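Local coordinates for protein response regulator aspartate phosphatase H (Bacillus subtilis, PDB 3Q15) that dephosphorylates the sporulation phosphotransferase Spo0F and also acts on the response regulator ComA, helping to keep competence and sporulation apart in time, at residues Ile53-Ser56 with Leu57-Arg61; Thr96-Leu99 with Lys100-Leu104. All coordinates share one frame; numbering follows the deposited sequence.

Contact 1: residues Ile53-Ser56 with Leu57-Arg61; sequences IYYS and LMCFR
Cys-59 lays its sulfur over one face of the Tyr-55 ring, a sulfur-aromatic contact between residues one helical turn apart. SG stands 3.6 Å from the ring centroid of Tyr-55, shifted toward the hydroxyl-bearing rim, with Tyr-55 CZ the nearest ring atom. Different first torsions bring this about: the cysteine sulfur folds back beside its own backbone N (chi1 -76°), while the tyrosine CG lies anti to its N (chi1 161°). The Tyr-55 hydroxyl is hydrogen-bonded to Glu-39. Apolar contacts follow the same i to i+4 spacing. The doubly bent Met-58 chain brings CE within 3.6 Å of Tyr-54 CE1, and the side chains of Ile-53 and Leu-57 lie side by side, with Ile-53 CG2 4.0 Å from Leu-57 CD1. All lie on helix 49-67 of the N-terminal three-helix bundle, where Tyr-54 and Met-58 turn to helix 9-24 and Leu-57 to helix 93-113. Backbone bonds of the alpha-helical pattern link the turns, the straightest from Leu-57 N to Ile-53 O (2.9 Å, 168° at the hydrogen); Met-58 N, Cys-59 N and Phe-60 N bond to Tyr-54 O, Tyr-55 O and Ser-56 O. The Ser-56 hydroxyl bonds back to Leu-52 O.

Contact 2: residues Thr96-Leu99 with Lys100-Leu104; sequences TGLL and KYYSL
Thr-96 meets the following turn through its backbone, its O taking the N-H of Lys-100 at 3.1 Å, while its hydroxyl bonds back to Gln-92 O. At Gly-97 the link is again backbone only: its O accepts from Tyr-101 N. Leu-98 carries the side-chain contact. Leu-98 O accepts the N-H of Tyr-102, with N 3.0 Å away, and the branched end of the leucine reaches two aromatic rings. Leu-98 CG lies 3.8 Å from Tyr-102 CE1, the two side chains running alongside each other in the same direction; Leu-98 CD1 leans across to Tyr-101 CD1, 4.0 Å away, as well as to Tyr-102 CE1. The Tyr-102 ring is brought to this side because its CG sits beside the backbone N (chi1 -83°), whereas Tyr-101, with CG anti to N (chi1 164°), leads its ring end outward. A serine in place of Tyr-102 would probably strip Leu-98 of one of its two aromatic neighbours and open a gap toward Tyr-54 and Ile-53. Leu-99 contributes its O, which accepts from Ser-103 N at 2.9 Å. One turn on, Ser-103 OG bonds to Lys-100 O at 2.8 Å, reaching it from the same face of the carbonyl as Leu-104 N, so that this oxygen is gripped twice. The whole stretch belongs to helix 93-113, which runs into the first predicted TPR repeat: Leu-98, Leu-99 and Tyr-102 pack on helix 49-67, Tyr-101 on helix 137-153, and Leu-104 on helix 117-128.

Contact 1 comes first along the chain, on helix 49-67, and contact 2 follows on helix 93-113, with helix 81-89 between them. Their centres are 11 Å apart, and they touch directly: Tyr-54 OH packs 3.4 Å from Ser-103 CB, and Leu-57 CD1 lies 3.5 Å from Leu-98 CD2. The rings of Tyr-54 and Tyr-102 also meet, their planes at about 40°. Asn-17 of helix 9-24 ties both, bonding Tyr-54 OH through OD1 and Ser-103 O through ND2. The interface thus joins the N-terminal three-helix bundle to the helix that leads into the TPR domain. The chain of another protein packs on Ile-53, Tyr-55, Ser-56 and Leu-57 of contact 1 and on Leu-98 of contact 2.

Contact 1: residues Ile53-Ser56 with Leu57-Arg61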
loop_
_atom_site.group_PDB
_atom_site.type_symbol
_atom_site.label_atom_id
_atom_site.label_comp_id
_atom_site.label_asym_id
_atom_site.label_seq_id
_atom_site.Cartn_x
_atom_site.Cartn_y
_atom_site.Cartn_z
ATOM N N ILE A 53 -15.283 13.485 18.946
ATOM C CA ILE A 53 -15.957 12.266 19.370
ATOM C C ILE A 53 -15.016 11.430 20.223
ATOM O O ILE A 53 -15.398 10.937 21.281
ATOM C CB ILE A 53 -16.417 11.423 18.168
ATOM C CG1 ILE A 53 -17.495 12.166 17.377
ATOM C CG2 ILE A 53 -16.938 10.072 18.637
ATOM C CD1 ILE A 53 -18.048 11.365 16.228
ATOM N N TYR A 54 -13.780 11.281 19.756
ATOM C CA TYR A 54 -12.757 10.546 20.493
ATOM C C TYR A 54 -12.538 11.191 21.860
ATOM O O TYR A 54 -12.377 10.503 22.870
ATOM C CB TYR A 54 -11.455 10.520 19.688
ATOM C CG TYR A 54 -10.329 9.726 20.313
ATOM C CD1 TYR A 54 -10.582 8.660 21.168
ATOM C CD2 TYR A 54 -9.002 10.049 20.048
ATOM C CE1 TYR A 54 -9.545 7.938 21.735
ATOM C CE2 TYR A 54 -7.965 9.336 20.610
ATOM C CZ TYR A 54 -8.240 8.282 21.454
ATOM O OH TYR A 54 -7.199 7.572 22.016
ATOM N N TYR A 55 -12.549 12.520 21.886
ATOM C CA TYR A 55 -12.418 13.268 23.132
ATOM C C TYR A 55 -13.566 12.981 24.102
ATOM O O TYR A 55 -13.336 12.743 25.289
ATOM C CB TYR A 55 -12.329 14.771 22.852
ATOM C CG TYR A 55 -12.640 15.630 24.059
ATOM C CD1 TYR A 55 -11.674 15.887 25.021
ATOM C CD2 TYR A 55 -13.903 16.178 24.236
ATOM C CE1 TYR A 55 -11.959 16.669 26.129
ATOM C CE2 TYR A 55 -14.196 16.960 25.339
ATOM C CZ TYR A 55 -13.219 17.202 26.281
ATOM O OH TYR A 55 -13.511 17.979 27.378
ATOM N N SER A 56 -14.795 13.017 23.594
ATOM C CA SER A 56 -15.979 12.795 24.422
ATOM C C SER A 56 -16.049 11.371 24.963
ATOM O O SER A 56 -16.431 11.154 26.112
ATOM C CB SER A 56 -17.260 13.131 23.651
ATOM O OG SER A 56 -17.349 14.524 23.411
ATOM N N LEU A 57 -15.686 10.401 24.133
ATOM C CA LEU A 57 -15.608 9.022 24.589
ATOM C C LEU A 57 -14.545 8.882 25.681
ATOM O O LEU A 57 -14.753 8.189 26.680
ATOM C CB LEU A 57 -15.304 8.085 23.420
ATOM C CG LEU A 57 -16.350 8.003 22.304
ATOM C CD1 LEU A 57 -15.844 7.131 21.161
ATOM C CD2 LEU A 57 -17.686 7.487 22.836
ATOM N N MET A 58 -13.408 9.546 25.495
ATOM C CA MET A 58 -12.351 9.493 26.498
ATOM C C MET A 58 -12.810 10.138 27.805
ATOM O O MET A 58 -12.486 9.652 28.886
ATOM C CB MET A 58 -11.060 10.145 25.998
ATOM C CG MET A 58 -9.858 9.847 26.878
ATOM S SD MET A 58 -9.504 8.081 26.991
ATOM C CE MET A 58 -9.219 7.684 25.266
ATOM N N CYS A 59 -13.569 11.226 27.704
ATOM C CA CYS A 59 -14.147 11.863 28.883
ATOM C C CYS A 59 -14.995 10.868 29.672
ATOM O O CYS A 59 -15.000 10.878 30.904
ATOM C CB CYS A 59 -14.998 13.076 28.493
ATOM S SG CYS A 59 -14.058 14.553 28.040
ATOM N N PHE A 60 -15.707 10.010 28.949
ATOM C CA PHE A 60 -16.577 9.017 29.567
ATOM C C PHE A 60 -15.735 7.918 30.205
ATOM O O PHE A 60 -15.994 7.491 31.332
ATOM C CB PHE A 60 -17.532 8.430 28.522
ATOM C CG PHE A 60 -18.536 7.456 29.083
ATOM C CD1 PHE A 60 -19.638 7.907 29.791
ATOM C CD2 PHE A 60 -18.387 6.093 28.881
ATOM C CE1 PHE A 60 -20.565 7.014 30.305
ATOM C CE2 PHE A 60 -19.311 5.195 29.391
ATOM C CZ PHE A 60 -20.402 5.656 30.102
ATOM N N ARG A 61 -14.721 7.469 29.475
ATOM C CA ARG A 61 -13.806 6.455 29.976
ATOM C C ARG A 61 -13.084 6.974 31.215
ATOM O O ARG A 61 -12.880 6.237 32.179
ATOM C CB ARG A 61 -12.803 6.065 28.887
ATOM C CG ARG A 61 -11.836 4.974 29.292
ATOM C CD ARG A 61 -12.562 3.734 29.792
ATOM N NE ARG A 61 -11.619 2.676 30.146
ATOM C CZ ARG A 61 -11.024 2.579 31.329
ATOM N NH1 ARG A 61 -11.284 3.472 32.274
ATOM N NH2 ARG A 61 -10.174 1.592 31.572
#

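Contact 2: residues Thr96-Leu99 with Lys100-Leu104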
loop_
_atom_site.group_PDB
_atom_site.type_symbol
_atom_site.label_atom_id
_atom_site.label_comp_id
_atom_site.label_asym_id
_atom_site.label_seq_id
_atom_site.Cartn_x
_atom_site.Cartn_y
_atom_site.Cartn_z
ATOM N N THR A 96 -14.543 0.267 24.591
ATOM C CA THR A 96 -13.132 -0.088 24.595
ATOM C C THR A 96 -12.636 -0.331 23.170
ATOM O O THR A 96 -11.540 0.088 22.806
ATOM C CB THR A 96 -12.876 -1.324 25.479
ATOM O OG1 THR A 96 -13.347 -1.060 26.806
ATOM C CG2 THR A 96 -11.395 -1.656 25.534
ATOM N N GLY A 97 -13.456 -1.000 22.366
ATOM C CA GLY A 97 -13.117 -1.267 20.981
ATOM C C GLY A 97 -13.006 -0.005 20.142
ATOM O O GLY A 97 -12.096 0.126 19.326
ATOM N N LEU A 98 -13.932 0.927 20.342
ATOM C CA LEU A 98 -13.917 2.176 19.589
ATOM C C LEU A 98 -12.721 3.040 19.975
ATOM O O LEU A 98 -12.054 3.610 19.110
ATOM C CB LEU A 98 -15.223 2.943 19.794
ATOM C CG LEU A 98 -15.458 4.132 18.860
ATOM C CD1 LEU A 98 -15.067 3.787 17.427
ATOM C CD2 LEU A 98 -16.910 4.582 18.934
ATOM N N LEU A 99 -12.451 3.130 21.276
ATOM C CA LEU A 99 -11.294 3.879 21.761
ATOM C C LEU A 99 -10.012 3.346 21.141
ATOM O O LEU A 99 -9.166 4.112 20.681
ATOM C CB LEU A 99 -11.191 3.809 23.288
ATOM C CG LEU A 99 -12.270 4.528 24.093
ATOM C CD1 LEU A 99 -11.996 4.358 25.579
ATOM C CD2 LEU A 99 -12.328 5.999 23.716
ATOM N N LYS A 100 -9.872 2.024 21.137
ATOM C CA LYS A 100 -8.705 1.389 20.556
ATOM C C LYS A 100 -8.567 1.789 19.092
ATOM O O LYS A 100 -7.468 2.072 18.620
ATOM C CB LYS A 100 -8.803 -0.132 20.683
ATOM C CG LYS A 100 -7.575 -0.873 20.187
ATOM C CD LYS A 100 -7.666 -2.357 20.504
ATOM C CE LYS A 100 -6.348 -3.064 20.222
ATOM N NZ LYS A 100 -6.422 -4.520 20.532
ATOM N N TYR A 101 -9.690 1.819 18.382
ATOM C CA TYR A 101 -9.694 2.160 16.964
ATOM C C TYR A 101 -9.206 3.584 16.740
ATOM O O TYR A 101 -8.382 3.841 15.861
ATOM C CB TYR A 101 -11.096 1.998 16.370
ATOM C CG TYR A 101 -11.260 2.681 15.028
ATOM C CD1 TYR A 101 -11.910 3.903 14.923
ATOM C CD2 TYR A 101 -10.746 2.111 13.871
ATOM C CE1 TYR A 101 -12.057 4.531 13.701
ATOM C CE2 TYR A 101 -10.885 2.733 12.647
ATOM C CZ TYR A 101 -11.542 3.941 12.565
ATOM O OH TYR A 101 -11.682 4.556 11.338
ATOM N N TYR A 102 -9.716 4.506 17.544
ATOM C CA TYR A 102 -9.327 5.905 17.440
ATOM C C TYR A 102 -7.855 6.129 17.785
ATOM O O TYR A 102 -7.157 6.864 17.087
ATOM C CB TYR A 102 -10.219 6.769 18.332
ATOM C CG TYR A 102 -11.541 7.136 17.693
ATOM C CD1 TYR A 102 -12.715 7.142 18.438
ATOM C CD2 TYR A 102 -11.615 7.487 16.351
ATOM C CE1 TYR A 102 -13.924 7.479 17.864
ATOM C CE2 TYR A 102 -12.822 7.829 15.765
ATOM C CZ TYR A 102 -13.975 7.822 16.532
ATOM O OH TYR A 102 -15.184 8.156 15.974
ATOM N N SER A 103 -7.386 5.500 18.859
ATOM C CA SER A 103 -6.009 5.698 19.295
ATOM C C SER A 103 -5.039 5.315 18.182
ATOM O O SER A 103 -4.051 6.004 17.951
ATOM C CB SER A 103 -5.705 4.901 20.570
ATOM O OG SER A 103 -5.765 3.502 20.330
ATOM N N LEU A 104 -5.341 4.216 17.498
ATOM C CA LEU A 104 -4.524 3.728 16.394
ATOM C C LEU A 104 -4.684 4.603 15.154
ATOM O O LEU A 104 -3.718 4.873 14.438
ATOM C CB LEU A 104 -4.905 2.285 16.056
ATOM C CG LEU A 104 -4.599 1.219 17.110
ATOM C CD1 LEU A 104 -5.343 -0.073 16.804
ATOM C CD2 LEU A 104 -3.094 0.977 17.204
#